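Local coordinates for protein acyl-coenzyme A oxidase 3 (Yarrowia lipolytica, PDB 5YS9) that catalyses the FAD-dependent oxidation of acyl-CoA to (2E)-enoyl-CoA with release of hydrogen peroxide, in peroxisomal fatty acid beta-oxidation, at residues 21-26 with 328-333; 323-328 with 344-349. All coordinates share one frame; numbering follows the deposited sequence.

Contact 1: 21-26 with 328-333; sequences TEPPKA and ACVRRQ. With FAD (flavin-adenine dinucleotide), chain D.
Within the acyl-CoA oxidase C-alpha1 region, helix 300-330 runs out into a loop that carries the FAD-pocket residues Arg331 and Gln333. The first turn of helix 23-31 packs against this end. A side-on, two-nitrogen salt bridge carries the polar half of the contact. Arg332 NE gives a nearly straight hydrogen bond to Glu22 OE1 (2.9 Å, 170°), in the guanidinium plane and on the syn lone pair of that oxygen. Arg332 NH2 reaches Glu22 OE2 at 3.3 Å, from above the carboxylate plane. The carboxylate and guanidinium planes are 33° apart, consistent with this approach. Arg332 is extended from CG to NE and meets the bent Glu22 chain at about a right angle. Its other terminal nitrogen, NH1, bonds to the carbonyl of Glu342, so both ends of the guanidinium are fixed.

The apolar half lies beside this pair. Pro23 CB rests on Val330 CB at 3.8 Å, and Val330 CG1 sits near Pro23 O. Ala26 CB adds a looser contact to Val330 CG1. Leu27 continues the packing over Val330 and Cys329.

Arg331 leaves the backbone on the side away from 21-26, and its guanidinium binds the cofactor. Its NE and NH2 both bond to O2A of the FAD pyrophosphate, while NH1 is held by Tyr656 and by Leu165 O of the second subunit. Such a grip probably offsets phosphate charge. Gln333 OE1 accepts from Gly168 and Asn170 backbone nitrogens of the second subunit. Gln333 NE2 turns back to Arg332 O at 2.9 Å, in the carbonyl plane and on a lone pair.

Contact 2: 323-328 with 344-349; sequences IALRYA and KIIDYP. With FAD (flavin-adenine dinucleotide), chain D.
The adenosine end of the FAD site is built here, where helix 300-330 meets the short 3-10 turn 345-347 that leads into helix 349-385. One backbone hydrogen bond joins the two segments. Ile346 N donates to Ala328 O at 3.1 Å and 142°, from above the carbonyl plane. The bond is bent, and it ties the turn to the last part of the helix.

Two isoleucines pack on Ala328. Ile345 CG1 takes the crowded position between backbone N and carbonyl carbon (chi1 52°) and lies 4.1 Å from Ala328 CB. Its CD1 tip reaches 3.6 Å from FAD O4B, the ribose ring oxygen, and also touches Tyr327 CD2 at 4.4 Å. Ile346 has CG1 anti to the backbone N (chi1 -167°). Its CD1 meets Ala328 CB at 4.0 Å and Leu325 CD2 at 4.1 Å. Leu325 and Ile346 cross at about a right angle, and Leu355 of helix 349-385 also packs on Leu325.

Tyr348, at the N-cap position of helix 349-385, places one ring face over the adenine. Its CE2 is 3.5 Å from FAD C6A. Tyr348 OH bonds to Gln333 O, which anchors the end of the ring. From this turn, adenine and ribose are met by the Tyr348 ring and the Ile345 side chain. The turn therefore probably holds the adenosine mainly by van der Waals contact.

Overall arrangement
Contact 1 and contact 2 lie about 9 Å apart, centre to centre, and share Ala328 near the end of helix 300-330. Along the chain their segments alternate: 21-26, 323-328, 328-333, then 344-349. The N-terminal helix 23-31 meets the end of helix 300-330 beside the turn that leads into helix 349-385. Arg331 O and Ile345 N, 2.9 Å apart and probably hydrogen-bonded, link the two loops directly. Both contacts touch the same FAD and the second subunit. Contact 1 supplies residues at the pyrophosphate, and contact 2 lines the adenosine. Together they make one wall of a cofactor site completed across the dimer interface.

Contact 1: 21-26 with 328-333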
loop_
_atom_site.group_PDB
_atom_site.type_symbol
_atom_site.label_atom_id
_atom_site.label_comp_id
_atom_site.label_asym_id
_atom_site.label_seq_id
_atom_site.Cartn_x
_atom_site.Cartn_y
_atom_site.Cartn_z
ATOM N N THR A 21 -3.048 -19.357 26.022
ATOM C CA THR A 21 -3.983 -18.880 27.032
ATOM C C THR A 21 -3.722 -17.508 27.652
ATOM O O THR A 21 -4.595 -16.944 28.273
ATOM C CB THR A 21 -4.169 -19.912 28.156
ATOM O OG1 THR A 21 -2.964 -20.030 28.905
ATOM C CG2 THR A 21 -4.506 -21.240 27.589
ATOM N N GLU A 22 -2.523 -16.978 27.488
ATOM C CA GLU A 22 -2.207 -15.689 28.081
ATOM C C GLU A 22 -2.950 -14.465 27.553
ATOM O O GLU A 22 -3.282 -13.586 28.314
ATOM C CB GLU A 22 -0.710 -15.423 28.105
ATOM C CG GLU A 22 -0.308 -14.584 29.291
ATOM C CD GLU A 22 0.619 -13.459 28.941
ATOM O OE1 GLU A 22 1.448 -13.625 28.049
ATOM O OE2 GLU A 22 0.522 -12.409 29.572
ATOM N N PRO A 23 -3.172 -14.386 26.252
ATOM C CA PRO A 23 -3.726 -13.132 25.667
ATOM C C PRO A 23 -4.940 -12.439 26.354
ATOM O O PRO A 23 -4.850 -11.241 26.662
ATOM C CB PRO A 23 -4.061 -13.533 24.234
ATOM C CG PRO A 23 -3.048 -14.607 23.924
ATOM C CD PRO A 23 -2.921 -15.400 25.208
ATOM N N PRO A 24 -6.045 -13.175 26.639
ATOM C CA PRO A 24 -7.145 -12.468 27.332
ATOM C C PRO A 24 -6.749 -11.876 28.685
ATOM O O PRO A 24 -7.265 -10.835 29.064
ATOM C CB PRO A 24 -8.223 -13.542 27.508
ATOM C CG PRO A 24 -7.490 -14.821 27.475
ATOM C CD PRO A 24 -6.331 -14.620 26.504
ATOM N N LYS A 25 -5.843 -12.521 29.395
ATOM C CA LYS A 25 -5.362 -11.996 30.658
ATOM C C LYS A 25 -4.497 -10.736 30.442
ATOM O O LYS A 25 -4.686 -9.732 31.132
ATOM C CB LYS A 25 -4.613 -13.087 31.436
ATOM C CG LYS A 25 -4.267 -12.750 32.868
ATOM C CD LYS A 25 -5.478 -12.703 33.802
ATOM C CE LYS A 25 -5.028 -12.221 35.193
ATOM N NZ LYS A 25 -6.111 -12.215 36.219
ATOM N N ALA A 26 -3.583 -10.763 29.488
ATOM C CA ALA A 26 -2.804 -9.556 29.162
ATOM C C ALA A 26 -3.687 -8.359 28.805
ATOM O O ALA A 26 -3.536 -7.265 29.365
ATOM C CB ALA A 26 -1.808 -9.841 28.042
ATOM N N ALA A 328 -0.906 -6.069 19.505
ATOM C CA ALA A 328 0.339 -5.673 20.146
ATOM C C ALA A 328 0.385 -5.897 21.681
ATOM O O ALA A 328 1.471 -6.138 22.233
ATOM C CB ALA A 328 0.609 -4.223 19.809
ATOM N N CYS A 329 -0.762 -5.781 22.357
ATOM C CA CYS A 329 -0.805 -5.857 23.826
ATOM C C CYS A 329 -0.642 -7.272 24.334
ATOM O O CYS A 329 -0.259 -7.481 25.502
ATOM C CB CYS A 329 -2.090 -5.241 24.387
ATOM S SG CYS A 329 -2.185 -3.425 24.119
ATOM N N VAL A 330 -0.940 -8.223 23.462
ATOM C CA VAL A 330 -0.835 -9.625 23.795
ATOM C C VAL A 330 0.287 -10.387 23.112
ATOM O O VAL A 330 0.623 -11.462 23.543
ATOM C CB VAL A 330 -2.166 -10.361 23.562
ATOM C CG1 VAL A 330 -3.318 -9.540 24.082
ATOM C CG2 VAL A 330 -2.363 -10.709 22.106
ATOM N N ARG A 331 0.873 -9.836 22.061
ATOM C CA ARG A 331 1.845 -10.595 21.294
ATOM C C ARG A 331 3.250 -10.472 21.838
ATOM O O ARG A 331 3.777 -9.398 21.945
ATOM C CB ARG A 331 1.815 -10.196 19.829
ATOM C CG ARG A 331 2.968 -10.747 19.010
ATOM C CD ARG A 331 2.828 -12.220 18.707
ATOM N NE ARG A 331 3.836 -12.651 17.759
ATOM C CZ ARG A 331 3.783 -13.769 17.056
ATOM N NH1 ARG A 331 2.770 -14.587 17.194
ATOM N NH2 ARG A 331 4.746 -14.058 16.212
ATOM N N ARG A 332 3.859 -11.597 22.160
ATOM C CA ARG A 332 5.189 -11.584 22.710
ATOM C C ARG A 332 6.157 -12.136 21.690
ATOM O O ARG A 332 5.951 -13.203 21.164
ATOM C CB ARG A 332 5.249 -12.446 23.965
ATOM C CG ARG A 332 4.538 -11.897 25.179
ATOM C CD ARG A 332 4.802 -12.783 26.384
ATOM N NE ARG A 332 4.002 -12.424 27.550
ATOM C CZ ARG A 332 4.415 -11.627 28.522
ATOM N NH1 ARG A 332 5.616 -11.093 28.474
ATOM N NH2 ARG A 332 3.623 -11.364 29.534
ATOM N N GLN A 333 7.189 -11.375 21.377
ATOM C CA GLN A 333 8.305 -11.884 20.612
ATOM C C GLN A 333 9.632 -11.343 21.126
ATOM O O GLN A 333 9.835 -10.151 21.185
ATOM C CB GLN A 333 8.116 -11.580 19.131
ATOM C CG GLN A 333 8.851 -12.531 18.216
ATOM C CD GLN A 333 8.085 -13.793 17.907
ATOM O OE1 GLN A 333 8.382 -14.474 16.945
ATOM N NE2 GLN A 333 7.099 -14.103 18.712
HETATM P PA FAD D . 6.532 -11.461 14.746
HETATM O O1A FAD D . 7.908 -11.996 14.618
HETATM O O2A FAD D . 5.774 -11.609 16.008
HETATM O O5B FAD D . 6.479 -9.917 14.439
HETATM C C5B FAD D . 5.193 -9.316 14.441
HETATM C C4B FAD D . 5.364 -7.822 14.500
HETATM O O4B FAD D . 6.037 -7.488 15.706
HETATM C C3B FAD D . 6.253 -7.402 13.358
HETATM O O3B FAD D . 5.739 -6.235 12.747
HETATM C C2B FAD D . 7.559 -7.050 14.000
HETATM O O2B FAD D . 8.159 -5.962 13.307
HETATM C C1B FAD D . 7.179 -6.707 15.422
HETATM N N9A FAD D . 8.317 -7.147 16.230
HETATM C C8A FAD D . 8.624 -8.414 16.519
HETATM N N7A FAD D . 9.750 -8.464 17.254
HETATM C C5A FAD D . 10.186 -7.212 17.429
HETATM C C6A FAD D . 11.322 -6.559 18.103
HETATM N N6A FAD D . 12.253 -7.267 18.766
HETATM N N1A FAD D . 11.394 -5.225 18.035
HETATM C C2A FAD D . 10.477 -4.504 17.383
HETATM N N3A FAD D . 9.424 -5.023 16.749
HETATM C C4A FAD D . 9.236 -6.347 16.740
HETATM N N1 FAD D . 7.001 -19.910 7.461
HETATM C C2 FAD D . 7.512 -21.120 7.195
HETATM O O2 FAD D . 8.235 -21.643 8.033
HETATM N N3 FAD D . 7.287 -21.771 6.063
HETATM C C4 FAD D . 6.529 -21.270 5.113
HETATM O O4 FAD D . 6.339 -21.900 4.084
HETATM C C4X FAD D . 5.924 -19.952 5.316
HETATM N N5 FAD D . 5.148 -19.389 4.390
HETATM C C5X FAD D . 4.598 -18.192 4.606
HETATM C C6 FAD D . 3.784 -17.656 3.632
HETATM C C7 FAD D . 3.205 -16.429 3.830
HETATM C C7M FAD D . 2.334 -15.844 2.765
HETATM C C8 FAD D . 3.454 -15.699 5.088
HETATM C C8M FAD D . 2.830 -14.361 5.313
HETATM C C9 FAD D . 4.271 -16.231 6.059
HETATM C C9A FAD D . 4.850 -17.463 5.868
HETATM N N10 FAD D . 5.682 -18.024 6.848
HETATM C C10 FAD D . 6.215 -19.281 6.587
HETATM C "C1'" FAD D . 5.961 -17.363 8.124
HETATM C "C2'" FAD D . 6.771 -16.069 8.019
HETATM O "O2'" FAD D . 8.155 -16.365 7.886
HETATM C "C3'" FAD D . 6.536 -15.190 9.249
HETATM O "O3'" FAD D . 5.320 -14.500 9.055
HETATM C "C4'" FAD D . 7.605 -14.142 9.514
HETATM O "O4'" FAD D . 8.876 -14.709 9.235
HETATM C "C5'" FAD D . 7.653 -13.708 10.971
HETATM O "O5'" FAD D . 6.643 -12.793 11.364
HETATM P P FAD D . 5.698 -13.138 12.599
HETATM O O1P FAD D . 4.309 -13.329 12.123
HETATM O O2P FAD D . 6.342 -14.222 13.368
HETATM O O3P FAD D . 5.623 -11.827 13.487
#

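Contact 2: 323-328 with 344-349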
loop_
_atom_site.group_PDB
_atom_site.type_symbol
_atom_site.label_atom_id
_atom_site.label_comp_id
_atom_site.label_asym_id
_atom_site.label_seq_id
_atom_site.Cartn_x
_atom_site.Cartn_y
_atom_site.Cartn_z
ATOM N N ILE A 323 -7.254 -3.088 15.739
ATOM C CA ILE A 323 -6.743 -4.471 15.509
ATOM C C ILE A 323 -5.258 -4.584 15.881
ATOM O O ILE A 323 -4.867 -5.481 16.695
ATOM C CB ILE A 323 -6.980 -4.941 14.059
ATOM C CG1 ILE A 323 -8.479 -5.189 13.847
ATOM C CG2 ILE A 323 -6.173 -6.202 13.741
ATOM C CD1 ILE A 323 -8.857 -5.168 12.374
ATOM N N ALA A 324 -4.445 -3.677 15.328
ATOM C CA ALA A 324 -2.966 -3.762 15.543
ATOM C C ALA A 324 -2.567 -3.577 16.977
ATOM O O ALA A 324 -1.671 -4.281 17.431
ATOM C CB ALA A 324 -2.207 -2.773 14.691
ATOM N N LEU A 325 -3.226 -2.642 17.674
ATOM C CA LEU A 325 -2.896 -2.323 19.078
ATOM C C LEU A 325 -3.278 -3.418 20.073
ATOM O O LEU A 325 -2.520 -3.711 21.001
ATOM C CB LEU A 325 -3.509 -0.980 19.495
ATOM C CG LEU A 325 -2.718 0.214 18.942
ATOM C CD1 LEU A 325 -3.384 1.562 19.172
ATOM C CD2 LEU A 325 -1.296 0.242 19.497
ATOM N N ARG A 326 -4.450 -4.007 19.887
ATOM C CA ARG A 326 -4.870 -5.134 20.719
ATOM C C ARG A 326 -3.969 -6.325 20.512
ATOM O O ARG A 326 -3.511 -6.925 21.499
ATOM C CB ARG A 326 -6.320 -5.535 20.446
ATOM C CG ARG A 326 -7.306 -4.589 21.081
ATOM C CD ARG A 326 -8.710 -4.939 20.663
ATOM N NE ARG A 326 -9.591 -3.885 21.135
ATOM C CZ ARG A 326 -10.917 -3.825 20.982
ATOM N NH1 ARG A 326 -11.573 -4.754 20.304
ATOM N NH2 ARG A 326 -11.573 -2.772 21.488
ATOM N N TYR A 327 -3.700 -6.667 19.244
ATOM C CA TYR A 327 -2.646 -7.644 18.941
ATOM C C TYR A 327 -1.358 -7.298 19.652
ATOM O O TYR A 327 -0.785 -8.115 20.353
ATOM C CB TYR A 327 -2.340 -7.724 17.450
ATOM C CG TYR A 327 -1.402 -8.847 17.079
ATOM C CD1 TYR A 327 -1.754 -10.165 17.302
ATOM C CD2 TYR A 327 -0.200 -8.596 16.497
ATOM C CE1 TYR A 327 -0.902 -11.199 17.003
ATOM C CE2 TYR A 327 0.665 -9.625 16.192
ATOM C CZ TYR A 327 0.302 -10.938 16.439
ATOM O OH TYR A 327 1.142 -11.983 16.089
ATOM N N ALA A 328 -0.906 -6.069 19.505
ATOM C CA ALA A 328 0.339 -5.673 20.146
ATOM C C ALA A 328 0.385 -5.897 21.681
ATOM O O ALA A 328 1.471 -6.138 22.233
ATOM C CB ALA A 328 0.609 -4.223 19.809
ATOM N N LYS A 344 6.129 -8.343 25.305
ATOM C CA LYS A 344 5.027 -7.988 24.438
ATOM C C LYS A 344 5.492 -6.860 23.547
ATOM O O LYS A 344 6.124 -5.939 24.011
ATOM C CB LYS A 344 3.820 -7.528 25.254
ATOM C CG LYS A 344 3.432 -8.434 26.403
ATOM C CD LYS A 344 2.727 -7.653 27.481
ATOM C CE LYS A 344 1.645 -8.469 28.145
ATOM N NZ LYS A 344 0.471 -7.631 28.497
ATOM N N ILE A 345 5.145 -6.913 22.275
ATOM C CA ILE A 345 5.653 -5.951 21.317
ATOM C C ILE A 345 5.221 -4.527 21.648
ATOM O O ILE A 345 5.912 -3.576 21.337
ATOM C CB ILE A 345 5.346 -6.331 19.855
ATOM C CG1 ILE A 345 3.868 -6.630 19.653
ATOM C CG2 ILE A 345 6.184 -7.523 19.452
ATOM C CD1 ILE A 345 3.478 -6.791 18.210
ATOM N N ILE A 346 4.080 -4.394 22.298
ATOM C CA ILE A 346 3.588 -3.099 22.695
ATOM C C ILE A 346 4.606 -2.444 23.611
ATOM O O ILE A 346 4.741 -1.239 23.619
ATOM C CB ILE A 346 2.230 -3.197 23.404
ATOM C CG1 ILE A 346 1.588 -1.829 23.524
ATOM C CG2 ILE A 346 2.382 -3.794 24.786
ATOM C CD1 ILE A 346 1.422 -1.106 22.215
ATOM N N ASP A 347 5.276 -3.242 24.421
ATOM C CA ASP A 347 6.330 -2.759 25.304
ATOM C C ASP A 347 7.605 -2.225 24.646
ATOM O O ASP A 347 8.315 -1.455 25.245
ATOM C CB ASP A 347 6.630 -3.767 26.396
ATOM C CG ASP A 347 5.568 -3.796 27.440
ATOM O OD1 ASP A 347 5.015 -2.727 27.716
ATOM O OD2 ASP A 347 5.278 -4.879 27.970
ATOM N N TYR A 348 7.922 -2.675 23.444
ATOM C CA TYR A 348 9.037 -2.116 22.690
ATOM C C TYR A 348 8.805 -0.673 22.284
ATOM O O TYR A 348 7.750 -0.327 21.809
ATOM C CB TYR A 348 9.291 -2.921 21.424
ATOM C CG TYR A 348 9.790 -4.308 21.667
ATOM C CD1 TYR A 348 10.790 -4.548 22.577
ATOM C CD2 TYR A 348 9.256 -5.377 20.990
ATOM C CE1 TYR A 348 11.247 -5.817 22.802
ATOM C CE2 TYR A 348 9.707 -6.650 21.209
ATOM C CZ TYR A 348 10.702 -6.861 22.117
ATOM O OH TYR A 348 11.155 -8.125 22.338
ATOM N N PRO A 349 9.816 0.166 22.431
ATOM C CA PRO A 349 9.665 1.566 22.009
ATOM C C PRO A 349 9.561 1.788 20.491
ATOM O O PRO A 349 8.937 2.780 20.062
ATOM C CB PRO A 349 10.946 2.235 22.559
ATOM C CG PRO A 349 11.348 1.373 23.724
ATOM C CD PRO A 349 10.955 -0.035 23.354
HETATM P PA FAD D . 6.532 -11.461 14.746
HETATM O O1A FAD D . 7.908 -11.996 14.618
HETATM O O2A FAD D . 5.774 -11.609 16.008
HETATM O O5B FAD D . 6.479 -9.917 14.439
HETATM C C5B FAD D . 5.193 -9.316 14.441
HETATM C C4B FAD D . 5.364 -7.822 14.500
HETATM O O4B FAD D . 6.037 -7.488 15.706
HETATM C C3B FAD D . 6.253 -7.402 13.358
HETATM O O3B FAD D . 5.739 -6.235 12.747
HETATM C C2B FAD D . 7.559 -7.050 14.000
HETATM O O2B FAD D . 8.159 -5.962 13.307
HETATM C C1B FAD D . 7.179 -6.707 15.422
HETATM N N9A FAD D . 8.317 -7.147 16.230
HETATM C C8A FAD D . 8.624 -8.414 16.519
HETATM N N7A FAD D . 9.750 -8.464 17.254
HETATM C C5A FAD D . 10.186 -7.212 17.429
HETATM C C6A FAD D . 11.322 -6.559 18.103
HETATM N N6A FAD D . 12.253 -7.267 18.766
HETATM N N1A FAD D . 11.394 -5.225 18.035
HETATM C C2A FAD D . 10.477 -4.504 17.383
HETATM N N3A FAD D . 9.424 -5.023 16.749
HETATM C C4A FAD D . 9.236 -6.347 16.740
HETATM N N1 FAD D . 7.001 -19.910 7.461
HETATM C C2 FAD D . 7.512 -21.120 7.195
HETATM O O2 FAD D . 8.235 -21.643 8.033
HETATM N N3 FAD D . 7.287 -21.771 6.063
HETATM C C4 FAD D . 6.529 -21.270 5.113
HETATM O O4 FAD D . 6.339 -21.900 4.084
HETATM C C4X FAD D . 5.924 -19.952 5.316
HETATM N N5 FAD D . 5.148 -19.389 4.390
HETATM C C5X FAD D . 4.598 -18.192 4.606
HETATM C C6 FAD D . 3.784 -17.656 3.632
HETATM C C7 FAD D . 3.205 -16.429 3.830
HETATM C C7M FAD D . 2.334 -15.844 2.765
HETATM C C8 FAD D . 3.454 -15.699 5.088
HETATM C C8M FAD D . 2.830 -14.361 5.313
HETATM C C9 FAD D . 4.271 -16.231 6.059
HETATM C C9A FAD D . 4.850 -17.463 5.868
HETATM N N10 FAD D . 5.682 -18.024 6.848
HETATM C C10 FAD D . 6.215 -19.281 6.587
HETATM C "C1'" FAD D . 5.961 -17.363 8.124
HETATM C "C2'" FAD D . 6.771 -16.069 8.019
HETATM O "O2'" FAD D . 8.155 -16.365 7.886
HETATM C "C3'" FAD D . 6.536 -15.190 9.249
HETATM O "O3'" FAD D . 5.320 -14.500 9.055
HETATM C "C4'" FAD D . 7.605 -14.142 9.514
HETATM O "O4'" FAD D . 8.876 -14.709 9.235
HETATM C "C5'" FAD D . 7.653 -13.708 10.971
HETATM O "O5'" FAD D . 6.643 -12.793 11.364
HETATM P P FAD D . 5.698 -13.138 12.599
HETATM O O1P FAD D . 4.309 -13.329 12.123
HETATM O O2P FAD D . 6.342 -14.222 13.368
HETATM O O3P FAD D . 5.623 -11.827 13.487
#